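PDB 5IM2: twin-arginine translocation pathway signal from Rhodoferax ferrireducens, which probably serves as the solute-binding protein of a TRAP transporter, capturing benzoate or similar small organic acids outside the cell membrane for uptake. Local coordinates for residues G80-F85 with P276-K281; E234-P237 with V241-L244; H248-P253 with A305-A310. All blocks are in the same frame, centred on the assembly; numbering follows the deposited sequence.

Contact 1 of 3, residues G80-F85 with P276-K281; sequences GGRIQF and PPDLRK
R82 and D278 find each other through their torsions: the arginine leaves with CG anti to its carbonyl carbon (chi1 -60°) and then bends at chi2 and chi3, which swings the guanidinium over to the start of helix 277-285, where the aspartate CG is tucked between its N and carbonyl carbon (chi1 56°). The two side chains cross at about a right angle, and NH2 of R82 makes a salt bridge to OD2 of D278 at 2.9 Å. The planes of the two groups stand 64° apart, so a single nitrogen does the gripping rather than a flat, two-pronged pairing. Under this exposed bridge, L279 lays CD2 over one face of the guanidinium, 3.6 Å from CZ of R82. The same methyl meets CG1 of I83 at 3.8 Å, while CB of L279 sits 3.9 Å from CD1 of I83. An alanine in place of L279 would probably strip the guanidinium face of its methyl cover and open a gap beside CG1 and CD1 of I83. I83 also packs on V49, L51 and V75. Strand 83-88 is an outermost strand of a mixed sheet whose order, 2-1-3-5-4, is that of a type II periplasmic binding protein lobe.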
loop_
_atom_site.group_PDB
_atom_site.type_symbol
_atom_site.label_atom_id
_atom_site.label_comp_id
_atom_site.label_asym_id
_atom_site.label_seq_id
_atom_site.Cartn_x
_atom_site.Cartn_y
_atom_site.Cartn_z
ATOM N N GLY A 80 -1.516 29.917 2.467
ATOM C CA GLY A 80 -1.778 30.977 3.424
ATOM C C GLY A 80 -3.056 30.768 4.199
ATOM O O GLY A 80 -3.722 31.745 4.583
ATOM N N GLY A 81 -3.425 29.512 4.426
ATOM C CA GLY A 81 -4.613 29.170 5.173
ATOM C C GLY A 81 -5.896 29.207 4.379
ATOM O O GLY A 81 -6.972 28.997 4.959
ATOM N N ARG A 82 -5.831 29.474 3.073
ATOM C CA ARG A 82 -7.069 29.546 2.309
ATOM C C ARG A 82 -7.653 28.171 2.061
ATOM O O ARG A 82 -8.861 28.056 1.830
ATOM C CB ARG A 82 -6.849 30.259 0.986
ATOM C CG ARG A 82 -6.351 31.665 1.174
ATOM C CD ARG A 82 -6.882 32.610 0.138
ATOM N NE ARG A 82 -6.590 32.221 -1.236
ATOM C CZ ARG A 82 -5.377 32.210 -1.778
ATOM N NH1 ARG A 82 -4.308 32.531 -1.066
ATOM N NH2 ARG A 82 -5.233 31.862 -3.045
ATOM N N ILE A 83 -6.826 27.130 2.090
ATOM C CA ILE A 83 -7.304 25.754 2.011
ATOM C C ILE A 83 -7.238 25.150 3.408
ATOM O O ILE A 83 -6.156 25.030 3.996
ATOM C CB ILE A 83 -6.495 24.909 1.022
ATOM C CG1 ILE A 83 -6.440 25.552 -0.369
ATOM C CG2 ILE A 83 -7.114 23.503 0.943
ATOM C CD1 ILE A 83 -5.522 24.799 -1.351
ATOM N N GLN A 84 -8.395 24.764 3.935
ATOM C CA GLN A 84 -8.493 24.140 5.241
ATOM C C GLN A 84 -9.094 22.750 5.075
ATOM O O GLN A 84 -9.801 22.479 4.106
ATOM C CB GLN A 84 -9.356 24.958 6.199
ATOM C CG GLN A 84 -8.773 26.338 6.533
ATOM C CD GLN A 84 -7.412 26.245 7.196
ATOM O OE1 GLN A 84 -7.147 25.325 7.971
ATOM N NE2 GLN A 84 -6.538 27.194 6.884
ATOM N N PHE A 85 -8.814 21.872 6.026
ATOM C CA PHE A 85 -9.309 20.504 5.961
ATOM C C PHE A 85 -10.125 20.155 7.192
ATOM O O PHE A 85 -9.762 20.521 8.317
ATOM C CB PHE A 85 -8.178 19.538 5.854
ATOM C CG PHE A 85 -7.388 19.674 4.584
ATOM C CD1 PHE A 85 -6.312 20.555 4.508
ATOM C CD2 PHE A 85 -7.713 18.914 3.473
ATOM C CE1 PHE A 85 -5.582 20.677 3.364
ATOM C CE2 PHE A 85 -6.985 19.037 2.300
ATOM C CZ PHE A 85 -5.915 19.918 2.248
ATOM N N PRO A 276 -10.627 27.728 -6.973
ATOM C CA PRO A 276 -10.020 28.822 -7.705
ATOM C C PRO A 276 -8.757 28.340 -8.383
ATOM O O PRO A 276 -8.037 27.471 -7.852
ATOM C CB PRO A 276 -9.720 29.855 -6.611
ATOM C CG PRO A 276 -10.689 29.559 -5.533
ATOM C CD PRO A 276 -10.815 28.065 -5.553
ATOM N N PRO A 277 -8.440 28.867 -9.561
ATOM C CA PRO A 277 -7.180 28.460 -10.192
ATOM C C PRO A 277 -5.984 28.554 -9.254
ATOM O O PRO A 277 -5.115 27.676 -9.288
ATOM C CB PRO A 277 -7.061 29.423 -11.382
ATOM C CG PRO A 277 -8.431 29.817 -11.700
ATOM C CD PRO A 277 -9.168 29.858 -10.373
ATOM N N ASP A 278 -5.905 29.589 -8.413
ATOM C CA ASP A 278 -4.713 29.745 -7.582
ATOM C C ASP A 278 -4.595 28.620 -6.555
ATOM O O ASP A 278 -3.493 28.121 -6.285
ATOM C CB ASP A 278 -4.719 31.124 -6.907
ATOM C CG ASP A 278 -5.977 31.373 -6.100
ATOM O OD1 ASP A 278 -6.711 30.399 -5.835
ATOM O OD2 ASP A 278 -6.229 32.541 -5.727
ATOM N N LEU A 279 -5.723 28.180 -5.987
ATOM C CA LEU A 279 -5.697 27.088 -5.022
ATOM C C LEU A 279 -5.553 25.731 -5.698
ATOM O O LEU A 279 -4.876 24.850 -5.163
ATOM C CB LEU A 279 -6.963 27.130 -4.158
ATOM C CG LEU A 279 -7.146 28.418 -3.344
ATOM C CD1 LEU A 279 -8.376 28.277 -2.454
ATOM C CD2 LEU A 279 -5.910 28.705 -2.508
ATOM N N ARG A 280 -6.138 25.563 -6.882
ATOM C CA ARG A 280 -5.872 24.368 -7.666
ATOM C C ARG A 280 -4.376 24.224 -7.925
ATOM O O ARG A 280 -3.830 23.122 -7.835
ATOM C CB ARG A 280 -6.669 24.411 -8.972
ATOM C CG ARG A 280 -6.462 23.178 -9.878
ATOM C CD ARG A 280 -7.622 22.929 -10.846
ATOM N NE ARG A 280 -7.971 24.136 -11.594
ATOM C CZ ARG A 280 -9.060 24.875 -11.395
ATOM N NH1 ARG A 280 -9.961 24.537 -10.476
ATOM N NH2 ARG A 280 -9.251 25.967 -12.132
ATOM N N LYS A 281 -3.683 25.331 -8.204
ATOM C CA LYS A 281 -2.245 25.235 -8.447
ATOM C C LYS A 281 -1.510 24.720 -7.216
ATOM O O LYS A 281 -0.562 23.937 -7.333
ATOM C CB LYS A 281 -1.687 26.595 -8.863
ATOM C CG LYS A 281 -0.190 26.585 -9.127
ATOM C CD LYS A 281 0.309 27.917 -9.652
ATOM C CE LYS A 281 1.614 27.757 -10.422
ATOM N NZ LYS A 281 1.809 28.873 -11.391
#

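Contact 2 of 3, residues E234-P237 with V241-L244; sequences EVVP and VHEL. With BEZ (benzoic acid), chain B.
The imidazole of H242 is approached obliquely by CA of P237 and CG1 of V236, whereas CG of its neighbour E243 lies over one face, displaced toward the rim. P237 CA stands 3.9 Å from ND1 of H242, and chi1 of 63° places the ring back over the preceding turn, where it can meet the proline. V236 brings CG1 to 3.5 Å from N of H242 and 4.0 Å from CB of V241; V236 and V241 cross at about a right angle. The backbone closes the turn: V241 N donates to V236 O over 3.1 Å, nearly straight at 166°, the i+5 to i bond of a pi-turn. The start of 234-237 lines the benzoate pocket. V235 sets CB 3.7 Å from C5 of the benzoate, with both methyls on neighbouring ring carbons, and OE2 of E234 lies 3.5 Å from C5 of the benzoate. The carboxylate of E234 is held by N62 and Q299, and that of benzoate by R192 and Y118. Chemically, ND1 of H242 is buried without a polar partner against aliphatic carbon, a setting that would probably disfavour an added proton on that nitrogen.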
loop_
_atom_site.group_PDB
_atom_site.type_symbol
_atom_site.label_atom_id
_atom_site.label_comp_id
_atom_site.label_asym_id
_atom_site.label_seq_id
_atom_site.Cartn_x
_atom_site.Cartn_y
_atom_site.Cartn_z
ATOM N N GLU A 234 6.058 -0.696 9.265
ATOM C CA GLU A 234 5.742 0.636 9.753
ATOM C C GLU A 234 4.356 0.687 10.407
ATOM O O GLU A 234 4.154 1.466 11.355
ATOM C CB GLU A 234 5.866 1.660 8.614
ATOM C CG GLU A 234 4.890 1.492 7.485
ATOM C CD GLU A 234 3.530 2.165 7.695
ATOM O OE1 GLU A 234 3.399 3.087 8.554
ATOM O OE2 GLU A 234 2.595 1.738 6.973
ATOM N N VAL A 235 3.414 -0.136 9.928
ATOM C CA VAL A 235 2.023 -0.050 10.377
ATOM C C VAL A 235 1.772 -0.899 11.601
ATOM O O VAL A 235 0.739 -0.720 12.263
ATOM C CB VAL A 235 1.071 -0.450 9.233
ATOM C CG1 VAL A 235 1.106 -1.946 8.955
ATOM C CG2 VAL A 235 -0.346 0.053 9.519
ATOM N N VAL A 236 2.707 -1.774 11.949
ATOM C CA VAL A 236 2.434 -2.812 12.944
ATOM C C VAL A 236 2.015 -2.206 14.278
ATOM O O VAL A 236 1.020 -2.673 14.863
ATOM C CB VAL A 236 3.659 -3.734 13.064
ATOM C CG1 VAL A 236 3.736 -4.484 14.413
ATOM C CG2 VAL A 236 3.709 -4.673 11.907
ATOM N N PRO A 237 2.714 -1.213 14.825
ATOM C CA PRO A 237 2.299 -0.692 16.133
ATOM C C PRO A 237 0.950 0.004 16.126
ATOM O O PRO A 237 0.324 0.083 17.188
ATOM C CB PRO A 237 3.415 0.289 16.504
ATOM C CG PRO A 237 4.518 0.043 15.543
ATOM C CD PRO A 237 3.955 -0.583 14.333
ATOM N N VAL A 241 -0.102 -5.008 16.514
ATOM C CA VAL A 241 0.145 -6.371 16.039
ATOM C C VAL A 241 1.372 -6.981 16.708
ATOM O O VAL A 241 1.455 -8.213 16.839
ATOM C CB VAL A 241 0.241 -6.382 14.499
ATOM C CG1 VAL A 241 1.114 -7.541 13.989
ATOM C CG2 VAL A 241 -1.163 -6.502 13.923
ATOM N N HIS A 242 2.306 -6.162 17.188
ATOM C CA HIS A 242 3.415 -6.707 17.960
ATOM C C HIS A 242 2.954 -7.251 19.306
ATOM O O HIS A 242 3.688 -8.024 19.930
ATOM C CB HIS A 242 4.490 -5.642 18.172
ATOM C CG HIS A 242 4.028 -4.467 18.975
ATOM N ND1 HIS A 242 3.025 -3.625 18.552
ATOM C CD2 HIS A 242 4.441 -3.991 20.171
ATOM C CE1 HIS A 242 2.838 -2.680 19.453
ATOM N NE2 HIS A 242 3.685 -2.879 20.448
ATOM N N GLU A 243 1.770 -6.858 19.773
ATOM C CA GLU A 243 1.230 -7.429 21.001
ATOM C C GLU A 243 0.410 -8.682 20.742
ATOM O O GLU A 243 0.238 -9.495 21.660
ATOM C CB GLU A 243 0.374 -6.388 21.727
ATOM C CG GLU A 243 1.190 -5.224 22.267
ATOM C CD GLU A 243 0.330 -4.078 22.784
ATOM O OE1 GLU A 243 -0.894 -4.264 22.918
ATOM O OE2 GLU A 243 0.878 -2.987 23.052
ATOM N N LEU A 244 -0.070 -8.861 19.508
ATOM C CA LEU A 244 -0.941 -9.974 19.143
ATOM C C LEU A 244 -0.214 -11.096 18.408
ATOM O O LEU A 244 -0.833 -12.134 18.133
ATOM C CB LEU A 244 -2.101 -9.454 18.271
ATOM C CG LEU A 244 -2.948 -8.344 18.920
ATOM C CD1 LEU A 244 -3.803 -7.593 17.918
ATOM C CD2 LEU A 244 -3.834 -8.953 19.994
HETATM C C BEZ B . -2.370 -3.077 4.714
HETATM O O1 BEZ B . -1.647 -4.106 4.583
HETATM O O2 BEZ B . -3.612 -3.177 4.578
HETATM C C1 BEZ B . -1.745 -1.759 5.061
HETATM C C2 BEZ B . -2.544 -0.626 5.188
HETATM C C3 BEZ B . -1.943 0.582 5.544
HETATM C C4 BEZ B . -0.574 0.642 5.739
HETATM C C5 BEZ B . 0.218 -0.480 5.588
HETATM C C6 BEZ B . -0.377 -1.698 5.244
#

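Contact 3 of 3, residues H248-P253 with A305-A310; sequences HSEFDP and AGRQAA
H248 and A310 form the close-packed, buried part of this interface, E250 and R307 its partly exposed side. CB of A310 lies over one face of the imidazole in a CH-pi contact, 4.2 Å from the ring centroid and 21° off the ring normal, and is displaced toward NE2 of H248, which it meets at 3.9 Å. Hydrogen bonds of ND1 with H174 and of NE2 with N315 probably fix the rotation of the ring, and W233 packs against both H248 and A310. Helix 303-312 packs on strand 247-251, an inner strand of the six-stranded mixed sheet next to an outermost strand, 316-320, as helices flank the sheet in an alpha/beta lobe. Farther along the strand the packing gives way to charge. R307 reaches out with CG anti to the backbone N (chi1 -166°) and its chain extended as far as NE. That one nitrogen donates to both oxygens of E250, each at 3.2 Å, and both are met on their syn side. NH2 of R307 adds a weak bond to OE2 of E250 at 3.5 Å. With the carboxylate and guanidinium planes 26° apart, the two groups meet edge to edge, roughly coplanar, although the side chains themselves cross at about a right angle. OE1 of E250 has its stronger partner elsewhere, in the indole NE1 of W233.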
loop_
_atom_site.group_PDB
_atom_site.type_symbol
_atom_site.label_atom_id
_atom_site.label_comp_id
_atom_site.label_asym_id
_atom_site.label_seq_id
_atom_site.Cartn_x
_atom_site.Cartn_y
_atom_site.Cartn_z
ATOM N N HIS A 248 8.204 -12.756 13.705
ATOM C CA HIS A 248 8.244 -11.872 12.552
ATOM C C HIS A 248 9.350 -12.335 11.621
ATOM O O HIS A 248 10.495 -12.497 12.056
ATOM C CB HIS A 248 8.487 -10.440 13.015
ATOM C CG HIS A 248 7.600 -10.032 14.148
ATOM N ND1 HIS A 248 6.385 -9.405 13.957
ATOM C CD2 HIS A 248 7.724 -10.203 15.481
ATOM C CE1 HIS A 248 5.804 -9.205 15.128
ATOM N NE2 HIS A 248 6.605 -9.669 16.068
ATOM N N SER A 249 9.017 -12.553 10.357
ATOM C CA SER A 249 10.002 -12.923 9.352
ATOM C C SER A 249 10.018 -11.850 8.270
ATOM O O SER A 249 9.039 -11.682 7.539
ATOM C CB SER A 249 9.690 -14.300 8.774
ATOM O OG SER A 249 10.119 -15.265 9.710
ATOM N N GLU A 250 11.128 -11.121 8.189
ATOM C CA GLU A 250 11.390 -10.185 7.115
ATOM C C GLU A 250 12.316 -10.845 6.092
ATOM O O GLU A 250 12.831 -11.940 6.300
ATOM C CB GLU A 250 11.999 -8.890 7.681
ATOM C CG GLU A 250 13.336 -9.126 8.362
ATOM C CD GLU A 250 13.817 -7.982 9.271
ATOM O OE1 GLU A 250 13.070 -7.001 9.514
ATOM O OE2 GLU A 250 14.968 -8.084 9.755
ATOM N N PHE A 251 12.485 -10.182 4.953
ATOM C CA PHE A 251 13.376 -10.645 3.899
ATOM C C PHE A 251 14.626 -9.781 3.875
ATOM O O PHE A 251 14.526 -8.552 3.837
ATOM C CB PHE A 251 12.670 -10.585 2.541
ATOM C CG PHE A 251 11.715 -11.711 2.338
ATOM C CD1 PHE A 251 10.473 -11.684 2.923
ATOM C CD2 PHE A 251 12.096 -12.832 1.628
ATOM C CE1 PHE A 251 9.597 -12.755 2.763
ATOM C CE2 PHE A 251 11.220 -13.893 1.459
ATOM C CZ PHE A 251 9.999 -13.863 2.032
ATOM N N ASP A 252 15.791 -10.413 3.921
ATOM C CA ASP A 252 17.022 -9.648 3.775
ATOM C C ASP A 252 16.954 -8.856 2.468
ATOM O O ASP A 252 16.565 -9.412 1.429
ATOM C CB ASP A 252 18.248 -10.557 3.780
ATOM C CG ASP A 252 19.550 -9.776 3.896
ATOM O OD1 ASP A 252 19.969 -9.497 5.037
ATOM O OD2 ASP A 252 20.145 -9.428 2.853
ATOM N N PRO A 253 17.324 -7.571 2.468
ATOM C CA PRO A 253 17.229 -6.777 1.231
ATOM C C PRO A 253 17.926 -7.398 0.034
ATOM O O PRO A 253 17.487 -7.185 -1.104
ATOM C CB PRO A 253 17.897 -5.453 1.622
ATOM C CG PRO A 253 17.905 -5.427 3.083
ATOM C CD PRO A 253 17.997 -6.838 3.546
ATOM N N ALA A 305 10.909 1.965 13.196
ATOM C CA ALA A 305 10.196 2.091 14.465
ATOM C C ALA A 305 9.298 0.884 14.724
ATOM O O ALA A 305 9.132 0.456 15.874
ATOM C CB ALA A 305 9.355 3.366 14.478
ATOM N N GLY A 306 8.686 0.334 13.684
ATOM C CA GLY A 306 7.875 -0.860 13.886
ATOM C C GLY A 306 8.690 -2.067 14.329
ATOM O O GLY A 306 8.323 -2.774 15.270
ATOM N N ARG A 307 9.792 -2.340 13.635
ATOM C CA ARG A 307 10.699 -3.405 14.052
ATOM C C ARG A 307 11.107 -3.227 15.508
ATOM O O ARG A 307 11.058 -4.171 16.304
ATOM C CB ARG A 307 11.920 -3.428 13.127
ATOM C CG ARG A 307 12.801 -4.643 13.202
ATOM C CD ARG A 307 13.858 -4.650 12.089
ATOM N NE ARG A 307 14.622 -5.898 12.100
ATOM C CZ ARG A 307 15.502 -6.245 13.040
ATOM N NH1 ARG A 307 15.750 -5.439 14.066
ATOM N NH2 ARG A 307 16.137 -7.409 12.958
ATOM N N GLN A 308 11.472 -1.995 15.890
ATOM C CA GLN A 308 11.931 -1.768 17.257
ATOM C C GLN A 308 10.827 -2.023 18.277
ATOM O O GLN A 308 11.090 -2.524 19.379
ATOM C CB GLN A 308 12.469 -0.345 17.397
ATOM C CG GLN A 308 13.983 -0.282 17.335
ATOM C CD GLN A 308 14.648 -1.114 18.424
ATOM O OE1 GLN A 308 14.266 -1.050 19.594
ATOM N NE2 GLN A 308 15.644 -1.906 18.039
ATOM N N ALA A 309 9.591 -1.655 17.952
ATOM C CA ALA A 309 8.475 -1.975 18.836
ATOM C C ALA A 309 8.342 -3.481 19.037
ATOM O O ALA A 309 8.141 -3.953 20.164
ATOM C CB ALA A 309 7.181 -1.388 18.275
ATOM N N ALA A 310 8.454 -4.257 17.958
ATOM C CA ALA A 310 8.473 -5.711 18.095
ATOM C C ALA A 310 9.614 -6.159 18.996
ATOM O O ALA A 310 9.430 -6.991 19.896
ATOM C CB ALA A 310 8.616 -6.364 16.726
#

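How the contacts relate
Contacts 2 and 3 are neighbours, their centres about 10 Å apart, and they touch where H242 CD2 meets A309 O at 3.7 Å; helix 241-244 leads on to strand 247-251 of the six-stranded sheet. Contact 1 lies far off, its centre about 37 Å from that of contact 2 and about 40 Å from that of contact 3, at the edge of the five-stranded sheet. Along the chain, contact 2 falls between the two segments of contact 1, and contact 3 alternates with it: 248-253 precedes 276-281, and 305-310 follows. Such a chain passes between sheets more than once, as in two-lobed periplasmic binding proteins, where ligand is typically held between the lobes.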